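Local coordinates for protein dioxygenase (Pseudomonas brassicacearum, PDB 5V2D) that probably cleaves the central double bond of lignostilbenes with molecular oxygen at a non-haem iron centre, at residues 66-70 with 100-104; 141-146 with 494-499; 147-152 with 171-176. One frame throughout, in Å; residues are numbered along the deposited sequence.

The three contacts run from the iron outward through what is, by family, a seven-bladed beta-propeller. Contact 2 is the most central: it is buried, includes an iron ligand, and sets strand 143-147 beside strand 496-500 with little direct hydrogen bonding. Contact 1, also buried, is ionic and polar, and belongs to the sheet that contains strand 496-500; Pro67 packs on Leu494 where the two meet. Contact 3 lies in the neighbouring blade, which begins with strand 143-147, and is partly open to solvent, with aliphatic groups on an indole and a water in place of charges. Contacts 2 and 3 are joined by a probable backbone hydrogen bond, Ile145 O to Leu152 N, 2.8 Å.

Contact 1 of 3, residues 66-70 with 100-104; sequences APDPQ and RRRYV
Tyr103 and Arg101, alternate residues of strand 96-103, both reach past the intervening strand 85-93 to the segment 66-70 at the end of strand 60-67. Tyr103 can be followed outward from its CB, which leads with CG anti to the carbonyl carbon (chi1 -88°) and sends the ring toward Asp68 and Gln70. On one side CD1 and then CE1 pass the amide of Gln70 obliquely, with Gln70 OE1 within 3.5 Å of CE1 and the amide and ring planes 58° apart. On the other side CE2 lies 3.1 Å from Asp68 O, which sits at the ring edge. CZ carries the OH, which donates to Asp68 O at 2.7 Å, arriving from above the carbonyl plane, and the same OH touches Gln70 CA at 3.4 Å. A tyrosine suits this place because it is long enough to span a strand, with a flat body to pack and a polar tip.

The extended chain of Arg101, two residues earlier on the strand, crosses strand 85-93 too. Its NH2 forms a salt bridge to Asp68 OD1 at 3.1 Å, and NH1 adds a weak bond to the same oxygen at 3.3 Å; the carboxylate and guanidinium planes are 49° apart, so this is not a flat two-pronged pair. NH1 is also held by Ile41 O, while Asp68 accepts from Ser39 N and Arg40 N, and Gln70 OE1 from Arg113. The buried opposite charges probably compensate one another, and the carboxylate, gripped by backbone N-H groups as well, probably stays ionised and ties segment 39-41 to both strands.

Contact 2 of 3, residues 141-146 with 494-499; sequences NTSVIP and LHGCWA. With FE (Fe (III) ion), chain E.
With CG of His495 anti to its carbonyl carbon (chi1 -58°) and CG2 of Thr142 anti to its backbone N, the two side chains run alongside each other in the same direction, and the methyl meets the imidazole at its edge, CG2 to CD2 3.9 Å. The ring's NE2 binds iron at 2.1 Å; His188, His239, His304 and a water complete the site. The backbone holds the histidine as well: His495 N donates to Thr142 O at 2.9 Å, with an N-H...O angle of 157°. Thr142 and Ser143 form a classic beta bulge opposite Leu154. Ser143 OG packs against His495 CB at 3.4 Å and bonds to Ala187 O.

Beyond the histidine the strands 143-146 and 496-499 run nearly parallel, 17° apart, as inner strands of adjacent propeller blades. A water bridges the two backbones: it accepts from Val144 N and donates weakly to Gly496 O. Farther along, Cys497 SG packs on Pro146 CD at 3.7 Å, and Pro146 CG meets Ala499 CB at 3.9 Å, small apolar groups that let the two strands lie close.

Glu437, as second shell, takes both His495 ND1 and Gly496 N, fixing the ring's rotation. Gripped at both ring nitrogens, with a methyl at its edge, the imidazole is set to present NE2 to the metal, and the Glu437 carboxylate would probably strengthen its donation to the iron.

Contact 3 of 3, residues 147-152 with 171-176; sequences HNGVLL and LGEWTF
Val150 and Leu152 cover one face of the Trp174 indole. They belong to a beta-hairpin in a four-stranded antiparallel propeller blade: strands 143-147 and 150-154 are joined by a type I' turn from His147 to Val150, and strand 161-163 separates the hairpin from strand 170-173. The Asn148-Gly149 pair suits such a turn, since both residues have positive phi.

The tight part is aliphatic on aromatic. Val150 CG2 stands 4.1 Å from the centroid of the six-membered ring of Trp174, only 3° off its normal. Leu152 CD2 is 4.0 Å from the centroid of the five-membered ring of Trp174, making a second CH-pi contact on the same face. Trp174 reaches them with CG anti to its backbone N (chi1 -161°), which brings the indole over to these hairpin residues. Leu152 forks between two rings, for its other methyl, CD1, meets Phe176 CZ at 3.9 Å; a branched leucine suits a place between two rings, one methyl for each. Phe176 in turn lies with one face against Trp174 CD1, packs obliquely against His147 and stacks on Phe185. Were Trp174 replaced by an alanine, Val150 CG2 and Leu152 CD2 would probably lose their aromatic cover and a gap would open beside Phe176.

The outer side is looser. Leu171 is exposed and touches the hairpin through CD1 alone, 3.7 Å from Val150 CG1. No hydrogen bond joins the segments directly; instead one water links three polar side chains. His147 NE2 is 2.8 Å from the water oxygen, and Asn148 ND2 donates to it at 3.0 Å. Lying in the plane of the indole, the same water oxygen accepts from Trp174 NE1 at 2.9 Å.

Contact 1 of 3, residues 66-70 with 100-104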
ATOM      1  N   ALA A  66      -6.864   6.441  -1.727  1.00 20.38           N
ATOM      2  CA  ALA A  66      -6.484   7.176  -0.565  1.00 19.76           C
ATOM      3  C   ALA A  66      -7.492   6.997   0.584  1.00 21.23           C
ATOM      4  O   ALA A  66      -8.651   7.219   0.394  1.00 20.84           O
ATOM      5  CB  ALA A  66      -6.390   8.637  -0.879  1.00 19.52           C
ATOM      6  N   PRO A  67      -6.983   6.792   1.782  1.00 21.54           N
ATOM      7  CA  PRO A  67      -7.830   7.021   2.943  1.00 21.05           C
ATOM      8  C   PRO A  67      -8.247   8.475   2.991  1.00 20.94           C
ATOM      9  O   PRO A  67      -7.405   9.355   2.795  1.00 19.49           O
ATOM     10  CB  PRO A  67      -6.921   6.661   4.127  1.00 21.82           C
ATOM     11  CG  PRO A  67      -5.822   5.867   3.545  1.00 21.99           C
ATOM     12  CD  PRO A  67      -5.613   6.390   2.158  1.00 23.44           C
ATOM     13  N   ASP A  68      -9.529   8.739   3.165  1.00 20.36           N
ATOM     14  CA  ASP A  68     -10.015  10.106   3.166  1.00 22.86           C
ATOM     15  C   ASP A  68     -11.330  10.140   4.006  1.00 22.53           C
ATOM     16  O   ASP A  68     -12.425   9.936   3.479  1.00 24.43           O
ATOM     17  CB  ASP A  68     -10.240  10.586   1.749  1.00 22.64           C
ATOM     18  CG  ASP A  68     -10.338  12.128   1.631  1.00 24.46           C
ATOM     19  OD1 ASP A  68     -10.417  12.589   0.475  1.00 25.33           O
ATOM     20  OD2 ASP A  68     -10.263  12.898   2.662  1.00 25.38           O
ATOM     21  N   PRO A  69     -11.227  10.317   5.304  1.00 23.86           N
ATOM     22  CA  PRO A  69     -12.417  10.049   6.200  1.00 23.58           C
ATOM     23  C   PRO A  69     -13.562  10.913   5.913  1.00 24.79           C
ATOM     24  O   PRO A  69     -13.434  12.116   5.828  1.00 22.55           O
ATOM     25  CB  PRO A  69     -11.922  10.269   7.630  1.00 27.04           C
ATOM     26  CG  PRO A  69     -10.578  10.807   7.473  1.00 29.16           C
ATOM     27  CD  PRO A  69     -10.052  10.771   6.050  1.00 26.07           C
ATOM     28  N   GLN A  70     -14.746  10.293   5.722  1.00 23.97           N
ATOM     29  CA  GLN A  70     -15.925  11.021   5.392  1.00 23.40           C
ATOM     30  C   GLN A  70     -16.329  11.925   6.544  1.00 23.94           C
ATOM     31  O   GLN A  70     -16.816  13.036   6.301  1.00 24.34           O
ATOM     32  CB  GLN A  70     -17.082  10.079   5.093  1.00 24.68           C
ATOM     33  CG  GLN A  70     -18.434  10.736   4.838  1.00 24.17           C
ATOM     34  CD  GLN A  70     -18.501  11.393   3.507  1.00 23.96           C
ATOM     35  OE1 GLN A  70     -19.021  10.825   2.563  1.00 23.86           O
ATOM     36  NE2 GLN A  70     -17.944  12.644   3.424  1.00 22.23           N
ATOM     37  N   ARG A 100     -11.470  11.031 -12.428  1.00 25.00           N
ATOM     38  CA  ARG A 100     -12.632  10.750 -11.581  1.00 26.14           C
ATOM     39  C   ARG A 100     -12.192  10.295 -10.237  1.00 23.18           C
ATOM     40  O   ARG A 100     -11.240   9.570 -10.139  1.00 24.01           O
ATOM     41  CB  ARG A 100     -13.362   9.599 -12.175  1.00 29.97           C
ATOM     42  CG  ARG A 100     -14.327   9.960 -13.146  1.00 42.86           C
ATOM     43  CD  ARG A 100     -15.524   9.011 -12.685  1.00 53.76           C
ATOM     44  NE  ARG A 100     -16.844   9.494 -13.086  1.00 63.19           N
ATOM     45  CZ  ARG A 100     -17.195   9.534 -14.358  1.00 68.80           C
ATOM     46  NH1 ARG A 100     -16.371   9.096 -15.349  1.00 63.21           N
ATOM     47  NH2 ARG A 100     -18.392  10.004 -14.637  1.00 70.93           N
ATOM     48  N   ARG A 101     -12.894  10.754  -9.188  1.00 20.40           N
ATOM     49  CA  ARG A 101     -12.508  10.451  -7.816  1.00 20.58           C
ATOM     50  C   ARG A 101     -13.820  10.144  -7.085  1.00 21.79           C
ATOM     51  O   ARG A 101     -14.726  11.003  -7.112  1.00 21.26           O
ATOM     52  CB  ARG A 101     -11.780  11.590  -7.195  1.00 21.46           C
ATOM     53  CG  ARG A 101     -11.195  11.297  -5.819  1.00 22.04           C
ATOM     54  CD  ARG A 101     -10.180  12.379  -5.423  1.00 22.57           C
ATOM     55  NE  ARG A 101      -9.443  12.053  -4.203  1.00 23.51           N
ATOM     56  CZ  ARG A 101      -9.601  12.543  -3.003  1.00 25.42           C
ATOM     57  NH1 ARG A 101     -10.596  13.384  -2.707  1.00 26.70           N
ATOM     58  NH2 ARG A 101      -8.758  12.118  -2.044  1.00 24.59           N
ATOM     59  N   ARG A 102     -13.917   8.976  -6.487  1.00 21.22           N
ATOM     60  CA  ARG A 102     -15.165   8.517  -5.836  0.60 23.51           C
ATOM     61  C   ARG A 102     -14.840   7.657  -4.598  1.00 21.27           C
ATOM     62  O   ARG A 102     -13.879   6.883  -4.610  1.00 19.49           O
ATOM     63  CB  ARG A 102     -16.058   7.643  -6.769  0.60 27.48           C
ATOM     64  CG  ARG A 102     -16.603   8.261  -8.047  0.60 33.45           C
ATOM     65  CD  ARG A 102     -17.643   9.373  -7.753  0.60 39.10           C
ATOM     66  NE  ARG A 102     -18.506   9.947  -8.800  0.60 42.66           N
ATOM     67  CZ  ARG A 102     -18.296  11.070  -9.510  0.60 46.83           C
ATOM     68  NH1 ARG A 102     -17.175  11.750  -9.440  0.60 43.37           N
ATOM     69  NH2 ARG A 102     -19.228  11.494 -10.354  0.60 49.91           N
ATOM     70  N   TYR A 103     -15.714   7.742  -3.614  1.00 19.77           N
ATOM     71  CA  TYR A 103     -15.646   6.894  -2.441  1.00 20.08           C
ATOM     72  C   TYR A 103     -16.067   5.509  -2.803  1.00 20.63           C
ATOM     73  O   TYR A 103     -17.009   5.314  -3.601  1.00 21.39           O
ATOM     74  CB  TYR A 103     -16.584   7.376  -1.336  1.00 19.28           C
ATOM     75  CG  TYR A 103     -16.010   8.407  -0.373  1.00 20.72           C
ATOM     76  CD1 TYR A 103     -16.595   9.618  -0.211  1.00 19.36           C
ATOM     77  CD2 TYR A 103     -14.847   8.124   0.360  1.00 20.85           C
ATOM     78  CE1 TYR A 103     -16.097  10.525   0.703  1.00 20.55           C
ATOM     79  CE2 TYR A 103     -14.379   9.034   1.285  1.00 19.78           C
ATOM     80  CZ  TYR A 103     -15.000  10.264   1.408  1.00 19.26           C
ATOM     81  OH  TYR A 103     -14.459  11.179   2.292  1.00 20.87           O
ATOM     82  N   VAL A 104     -15.386   4.530  -2.237  1.00 20.92           N
ATOM     83  CA  VAL A 104     -15.928   3.159  -2.206  1.00 20.57           C
ATOM     84  C   VAL A 104     -17.170   3.159  -1.295  1.00 20.11           C
ATOM     85  O   VAL A 104     -17.097   3.526  -0.134  1.00 20.59           O
ATOM     86  CB  VAL A 104     -14.938   2.124  -1.654  1.00 21.82           C
ATOM     87  CG1 VAL A 104     -15.437   0.734  -1.888  1.00 22.83           C
ATOM     88  CG2 VAL A 104     -13.590   2.208  -2.395  1.00 23.51           C
TER

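Contact 2 of 3, residues 141-146 with 494-499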
ATOM      1  N   ASN A 141      -9.469   0.713   1.665  1.00 21.83           N
ATOM      2  CA  ASN A 141      -8.684   1.939   1.506  1.00 22.16           C
ATOM      3  C   ASN A 141      -7.217   1.822   1.143  1.00 21.66           C
ATOM      4  O   ASN A 141      -6.531   2.851   1.158  1.00 20.57           O
ATOM      5  CB  ASN A 141      -8.862   2.790   2.756  1.00 21.78           C
ATOM      6  CG  ASN A 141      -8.101   2.287   3.932  1.00 22.14           C
ATOM      7  OD1 ASN A 141      -7.562   1.198   3.908  1.00 19.62           O
ATOM      8  ND2 ASN A 141      -8.050   3.115   4.999  1.00 20.20           N
ATOM      9  N   THR A 142      -6.731   0.594   0.874  1.00 21.57           N
ATOM     10  CA  THR A 142      -5.291   0.367   0.850  1.00 21.59           C
ATOM     11  C   THR A 142      -4.705   0.165  -0.514  1.00 21.71           C
ATOM     12  O   THR A 142      -3.644   0.768  -0.839  1.00 20.84           O
ATOM     13  CB  THR A 142      -4.913  -0.769   1.819  1.00 22.20           C
ATOM     14  OG1 THR A 142      -5.299  -0.378   3.134  1.00 24.02           O
ATOM     15  CG2 THR A 142      -3.437  -1.025   1.850  1.00 23.45           C
ATOM     16  N   SER A 143      -5.342  -0.657  -1.354  1.00 20.99           N
ATOM     17  CA  SER A 143      -4.868  -0.832  -2.719  1.00 22.08           C
ATOM     18  C   SER A 143      -5.992  -0.972  -3.678  1.00 21.98           C
ATOM     19  O   SER A 143      -7.130  -1.225  -3.324  1.00 20.71           O
ATOM     20  CB  SER A 143      -4.048  -2.142  -2.873  1.00 25.94           C
ATOM     21  OG  SER A 143      -2.893  -2.127  -2.050  1.00 29.93           O
ATOM     22  N   VAL A 144      -5.645  -0.869  -4.965  1.00 20.75           N
ATOM     23  CA  VAL A 144      -6.565  -1.124  -6.051  1.00 21.93           C
ATOM     24  C   VAL A 144      -5.877  -1.984  -7.075  1.00 22.10           C
ATOM     25  O   VAL A 144      -4.671  -1.854  -7.290  1.00 25.08           O
ATOM     26  CB  VAL A 144      -7.118   0.186  -6.669  1.00 22.32           C
ATOM     27  CG1 VAL A 144      -8.163   0.831  -5.789  1.00 22.56           C
ATOM     28  CG2 VAL A 144      -6.001   1.201  -6.935  1.00 23.22           C
ATOM     29  N   ILE A 145      -6.615  -2.897  -7.703  1.00 23.21           N
ATOM     30  CA  ILE A 145      -6.059  -3.710  -8.788  1.00 24.30           C
ATOM     31  C   ILE A 145      -7.164  -4.136  -9.726  1.00 24.31           C
ATOM     32  O   ILE A 145      -8.259  -4.428  -9.269  1.00 26.25           O
ATOM     33  CB  ILE A 145      -5.313  -4.941  -8.227  1.00 27.46           C
ATOM     34  CG1 ILE A 145      -4.337  -5.465  -9.226  1.00 28.94           C
ATOM     35  CG2 ILE A 145      -6.270  -6.071  -7.789  1.00 30.17           C
ATOM     36  CD1 ILE A 145      -3.435  -6.537  -8.686  1.00 35.07           C
ATOM     37  N   PRO A 146      -6.913  -4.134 -11.050  1.00 25.66           N
ATOM     38  CA  PRO A 146      -7.925  -4.682 -11.974  1.00 26.67           C
ATOM     39  C   PRO A 146      -7.943  -6.196 -11.919  1.00 24.83           C
ATOM     40  O   PRO A 146      -6.913  -6.824 -11.881  1.00 24.71           O
ATOM     41  CB  PRO A 146      -7.425  -4.251 -13.403  1.00 26.72           C
ATOM     42  CG  PRO A 146      -6.362  -3.287 -13.150  1.00 25.54           C
ATOM     43  CD  PRO A 146      -5.760  -3.647 -11.798  1.00 26.08           C
ATOM     44  N   LEU A 494      -2.508   5.769  -0.439  1.00 21.56           N
ATOM     45  CA  LEU A 494      -1.791   4.543  -0.299  1.00 22.17           C
ATOM     46  C   LEU A 494      -1.467   3.995  -1.693  1.00 23.41           C
ATOM     47  O   LEU A 494      -0.806   4.706  -2.476  1.00 24.79           O
ATOM     48  CB  LEU A 494      -2.537   3.610   0.648  1.00 22.87           C
ATOM     49  CG  LEU A 494      -2.463   3.970   2.122  1.00 23.18           C
ATOM     50  CD1 LEU A 494      -3.426   3.084   2.985  1.00 22.45           C
ATOM     51  CD2 LEU A 494      -1.058   3.951   2.679  1.00 24.64           C
ATOM     52  N   HIS A 495      -1.872   2.797  -2.038  1.00 21.41           N
ATOM     53  CA  HIS A 495      -1.340   2.165  -3.243  1.00 23.65           C
ATOM     54  C   HIS A 495      -2.133   2.367  -4.504  1.00 24.29           C
ATOM     55  O   HIS A 495      -3.314   2.675  -4.436  1.00 22.67           O
ATOM     56  CB  HIS A 495      -1.160   0.649  -3.002  1.00 21.65           C
ATOM     57  CG  HIS A 495      -0.260   0.384  -1.870  1.00 22.49           C
ATOM     58  ND1 HIS A 495       1.120   0.592  -1.963  1.00 23.11           N
ATOM     59  CD2 HIS A 495      -0.503  -0.106  -0.613  1.00 21.97           C
ATOM     60  CE1 HIS A 495       1.676   0.229  -0.804  1.00 22.82           C
ATOM     61  NE2 HIS A 495       0.717  -0.189   0.026  1.00 21.99           N
ATOM     62  N   GLY A 496      -1.453   2.276  -5.639  1.00 21.45           N
ATOM     63  CA  GLY A 496      -2.117   2.449  -6.930  1.00 20.83           C
ATOM     64  C   GLY A 496      -1.666   1.436  -7.939  1.00 21.44           C
ATOM     65  O   GLY A 496      -0.812   0.533  -7.649  1.00 23.60           O
ATOM     66  N   CYS A 497      -2.190   1.548  -9.154  1.00 21.48           N
ATOM     67  CA  CYS A 497      -1.804   0.561 -10.203  1.00 22.09           C
ATOM     68  C   CYS A 497      -2.058   1.198 -11.546  1.00 23.60           C
ATOM     69  O   CYS A 497      -2.828   2.178 -11.688  1.00 22.88           O
ATOM     70  CB  CYS A 497      -2.615  -0.714 -10.114  1.00 23.65           C
ATOM     71  SG  CYS A 497      -4.388  -0.472 -10.435  1.00 27.25           S
ATOM     72  N   TRP A 498      -1.353   0.673 -12.548  1.00 22.94           N
ATOM     73  CA  TRP A 498      -1.573   1.063 -13.930  1.00 24.03           C
ATOM     74  C   TRP A 498      -2.376  -0.012 -14.661  1.00 23.64           C
ATOM     75  O   TRP A 498      -1.964  -1.173 -14.643  1.00 22.38           O
ATOM     76  CB  TRP A 498      -0.171   1.204 -14.617  1.00 25.09           C
ATOM     77  CG  TRP A 498      -0.336   1.489 -16.142  1.00 25.01           C
ATOM     78  CD1 TRP A 498       0.100   0.719 -17.157  1.00 26.01           C
ATOM     79  CD2 TRP A 498      -0.903   2.656 -16.708  1.00 24.78           C
ATOM     80  NE1 TRP A 498      -0.171   1.306 -18.318  1.00 28.35           N
ATOM     81  CE2 TRP A 498      -0.791   2.509 -18.094  1.00 26.87           C
ATOM     82  CE3 TRP A 498      -1.487   3.797 -16.182  1.00 25.40           C
ATOM     83  CZ2 TRP A 498      -1.220   3.476 -18.998  1.00 25.92           C
ATOM     84  CZ3 TRP A 498      -1.931   4.764 -17.078  1.00 25.69           C
ATOM     85  CH2 TRP A 498      -1.775   4.609 -18.479  1.00 26.27           C
ATOM     86  N   ALA A 499      -3.438   0.379 -15.335  1.00 24.54           N
ATOM     87  CA  ALA A 499      -4.294  -0.545 -16.104  1.00 27.44           C
ATOM     88  C   ALA A 499      -4.175  -0.214 -17.588  1.00 28.38           C
ATOM     89  O   ALA A 499      -4.736   0.799 -18.022  1.00 27.88           O
ATOM     90  CB  ALA A 499      -5.754  -0.367 -15.691  1.00 28.52           C
TER
HETATM   91 FE    FE E 500       0.985  -1.525   1.646  1.00 21.77          FE
HETATM   92  O   HOH W   1      -2.625  -0.999  -5.669  1.00 38.16           O
HETATM   93  O   HOH W   2       0.546   0.079   2.867  1.00 26.53           O

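Contact 3 of 3, residues 147-152 with 171-176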
ATOM      1  N   HIS A 147      -9.133  -6.767 -11.926  1.00 26.69           N
ATOM      2  CA  HIS A 147      -9.257  -8.245 -11.939  1.00 28.59           C
ATOM      3  C   HIS A 147     -10.648  -8.619 -12.469  1.00 29.69           C
ATOM      4  O   HIS A 147     -11.673  -8.120 -12.019  1.00 27.36           O
ATOM      5  CB  HIS A 147      -9.016  -8.833 -10.540  1.00 29.24           C
ATOM      6  CG  HIS A 147      -9.442 -10.267 -10.419  1.00 29.84           C
ATOM      7  ND1 HIS A 147      -8.709 -11.293 -10.993  1.00 27.40           N
ATOM      8  CD2 HIS A 147     -10.550 -10.828  -9.861  1.00 27.71           C
ATOM      9  CE1 HIS A 147      -9.327 -12.444 -10.734  1.00 29.34           C
ATOM     10  NE2 HIS A 147     -10.446 -12.199 -10.059  1.00 29.28           N
ATOM     11  N   ASN A 148     -10.652  -9.491 -13.498  1.00 31.47           N
ATOM     12  CA  ASN A 148     -11.884 -10.103 -14.024  1.00 30.15           C
ATOM     13  C   ASN A 148     -12.959  -9.087 -14.302  1.00 29.70           C
ATOM     14  O   ASN A 148     -14.127  -9.230 -13.869  1.00 31.87           O
ATOM     15  CB  ASN A 148     -12.362 -11.137 -12.968  1.00 31.68           C
ATOM     16  CG  ASN A 148     -13.420 -12.084 -13.478  1.00 33.77           C
ATOM     17  OD1 ASN A 148     -13.544 -12.278 -14.673  1.00 34.66           O
ATOM     18  ND2 ASN A 148     -14.187 -12.694 -12.534  1.00 35.44           N
ATOM     19  N   GLY A 149     -12.580  -8.018 -14.972  1.00 28.56           N
ATOM     20  CA  GLY A 149     -13.525  -7.052 -15.477  1.00 30.52           C
ATOM     21  C   GLY A 149     -13.995  -5.978 -14.497  1.00 30.50           C
ATOM     22  O   GLY A 149     -14.838  -5.158 -14.823  1.00 31.42           O
ATOM     23  N   VAL A 150     -13.453  -6.008 -13.277  1.00 29.27           N
ATOM     24  CA  VAL A 150     -13.704  -4.953 -12.306  1.00 27.03           C
ATOM     25  C   VAL A 150     -12.406  -4.396 -11.726  1.00 27.04           C
ATOM     26  O   VAL A 150     -11.308  -4.943 -11.911  1.00 25.29           O
ATOM     27  CB  VAL A 150     -14.657  -5.433 -11.162  1.00 27.46           C
ATOM     28  CG1 VAL A 150     -15.964  -5.918 -11.722  1.00 28.24           C
ATOM     29  CG2 VAL A 150     -14.046  -6.501 -10.294  1.00 25.52           C
ATOM     30  N   LEU A 151     -12.549  -3.264 -11.012  1.00 25.96           N
ATOM     31  CA  LEU A 151     -11.473  -2.759 -10.155  1.00 24.86           C
ATOM     32  C   LEU A 151     -11.753  -3.250  -8.707  1.00 25.19           C
ATOM     33  O   LEU A 151     -12.862  -3.056  -8.203  1.00 24.48           O
ATOM     34  CB  LEU A 151     -11.497  -1.235 -10.135  1.00 24.33           C
ATOM     35  CG  LEU A 151     -10.218  -0.637  -9.462  1.00 24.05           C
ATOM     36  CD1 LEU A 151      -9.010  -0.830 -10.335  1.00 25.80           C
ATOM     37  CD2 LEU A 151     -10.393   0.822  -9.144  1.00 25.04           C
ATOM     38  N   LEU A 152     -10.758  -3.887  -8.092  1.00 23.68           N
ATOM     39  CA  LEU A 152     -10.879  -4.298  -6.691  1.00 23.45           C
ATOM     40  C   LEU A 152     -10.230  -3.244  -5.814  1.00 21.60           C
ATOM     41  O   LEU A 152      -9.092  -2.832  -6.090  1.00 20.35           O
ATOM     42  CB  LEU A 152     -10.179  -5.588  -6.452  1.00 22.58           C
ATOM     43  CG  LEU A 152     -10.826  -6.785  -7.195  1.00 25.85           C
ATOM     44  CD1 LEU A 152      -9.989  -8.016  -6.853  1.00 25.90           C
ATOM     45  CD2 LEU A 152     -12.305  -6.935  -6.893  1.00 26.62           C
ATOM     46  N   LEU A 171     -19.775  -1.656  -7.039  1.00 28.46           N
ATOM     47  CA  LEU A 171     -20.559  -2.859  -7.387  1.00 32.07           C
ATOM     48  C   LEU A 171     -20.888  -3.715  -6.214  1.00 32.95           C
ATOM     49  O   LEU A 171     -21.904  -4.376  -6.223  1.00 36.04           O
ATOM     50  CB  LEU A 171     -19.824  -3.714  -8.429  1.00 33.10           C
ATOM     51  CG  LEU A 171     -19.487  -2.879  -9.676  1.00 38.30           C
ATOM     52  CD1 LEU A 171     -18.649  -3.565 -10.749  1.00 38.70           C
ATOM     53  CD2 LEU A 171     -20.811  -2.367 -10.287  1.00 41.42           C
ATOM     54  N   GLY A 172     -20.127  -3.680  -5.128  1.00 30.85           N
ATOM     55  CA  GLY A 172     -20.488  -4.463  -3.906  1.00 30.22           C
ATOM     56  C   GLY A 172     -19.247  -5.213  -3.474  1.00 28.75           C
ATOM     57  O   GLY A 172     -18.182  -5.188  -4.135  1.00 26.76           O
ATOM     58  N   GLU A 173     -19.373  -5.898  -2.372  1.00 27.04           N
ATOM     59  CA  GLU A 173     -18.334  -6.754  -1.882  1.00 29.23           C
ATOM     60  C   GLU A 173     -18.072  -7.815  -2.938  1.00 31.21           C
ATOM     61  O   GLU A 173     -18.982  -8.386  -3.495  1.00 27.94           O
ATOM     62  CB  GLU A 173     -18.728  -7.398  -0.565  1.00 31.65           C
ATOM     63  CG  GLU A 173     -17.627  -8.240   0.013  1.00 34.30           C
ATOM     64  CD  GLU A 173     -18.015  -8.905   1.354  1.00 39.23           C
ATOM     65  OE1 GLU A 173     -18.944  -9.762   1.270  1.00 46.56           O
ATOM     66  OE2 GLU A 173     -17.387  -8.660   2.446  1.00 34.70           O
ATOM     67  N   TRP A 174     -16.824  -8.085  -3.199  1.00 30.43           N
ATOM     68  CA  TRP A 174     -16.452  -9.118  -4.170  1.00 31.07           C
ATOM     69  C   TRP A 174     -16.058 -10.392  -3.449  1.00 28.83           C
ATOM     70  O   TRP A 174     -15.069 -10.446  -2.744  1.00 31.76           O
ATOM     71  CB  TRP A 174     -15.275  -8.641  -5.055  1.00 28.09           C
ATOM     72  CG  TRP A 174     -15.091  -9.367  -6.302  1.00 28.18           C
ATOM     73  CD1 TRP A 174     -14.127 -10.258  -6.568  1.00 30.58           C
ATOM     74  CD2 TRP A 174     -15.875  -9.284  -7.474  1.00 31.14           C
ATOM     75  NE1 TRP A 174     -14.215 -10.717  -7.863  1.00 28.85           N
ATOM     76  CE2 TRP A 174     -15.293 -10.159  -8.442  1.00 30.47           C
ATOM     77  CE3 TRP A 174     -17.016  -8.555  -7.823  1.00 32.99           C
ATOM     78  CZ2 TRP A 174     -15.813 -10.334  -9.724  1.00 31.23           C
ATOM     79  CZ3 TRP A 174     -17.543  -8.722  -9.102  1.00 31.25           C
ATOM     80  CH2 TRP A 174     -16.918  -9.578 -10.042  1.00 33.59           C
ATOM     81  N   THR A 175     -16.823 -11.444  -3.679  1.00 29.19           N
ATOM     82  CA  THR A 175     -16.583 -12.761  -2.987  1.00 32.80           C
ATOM     83  C   THR A 175     -15.835 -13.752  -3.864  1.00 32.49           C
ATOM     84  O   THR A 175     -15.561 -14.839  -3.451  1.00 34.33           O
ATOM     85  CB  THR A 175     -17.961 -13.421  -2.610  1.00 34.24           C
ATOM     86  OG1 THR A 175     -18.621 -13.701  -3.835  1.00 35.01           O
ATOM     87  CG2 THR A 175     -18.850 -12.469  -1.819  1.00 34.98           C
ATOM     88  N   PHE A 176     -15.462 -13.354  -5.059  1.00 33.16           N
ATOM     89  CA  PHE A 176     -14.833 -14.224  -6.089  1.00 33.54           C
ATOM     90  C   PHE A 176     -15.768 -15.420  -6.356  1.00 34.08           C
ATOM     91  O   PHE A 176     -15.346 -16.576  -6.193  1.00 35.79           O
ATOM     92  CB  PHE A 176     -13.411 -14.673  -5.704  1.00 31.96           C
ATOM     93  CG  PHE A 176     -12.452 -13.526  -5.486  1.00 30.84           C
ATOM     94  CD1 PHE A 176     -12.392 -12.873  -4.253  1.00 30.57           C
ATOM     95  CD2 PHE A 176     -11.646 -13.121  -6.518  1.00 31.30           C
ATOM     96  CE1 PHE A 176     -11.478 -11.835  -4.058  1.00 30.59           C
ATOM     97  CE2 PHE A 176     -10.758 -12.051  -6.353  1.00 32.24           C
ATOM     98  CZ  PHE A 176     -10.651 -11.438  -5.090  1.00 30.79           C
TER
HETATM   99  O   HOH W   3     -13.149 -12.671  -9.710  1.00 27.82           O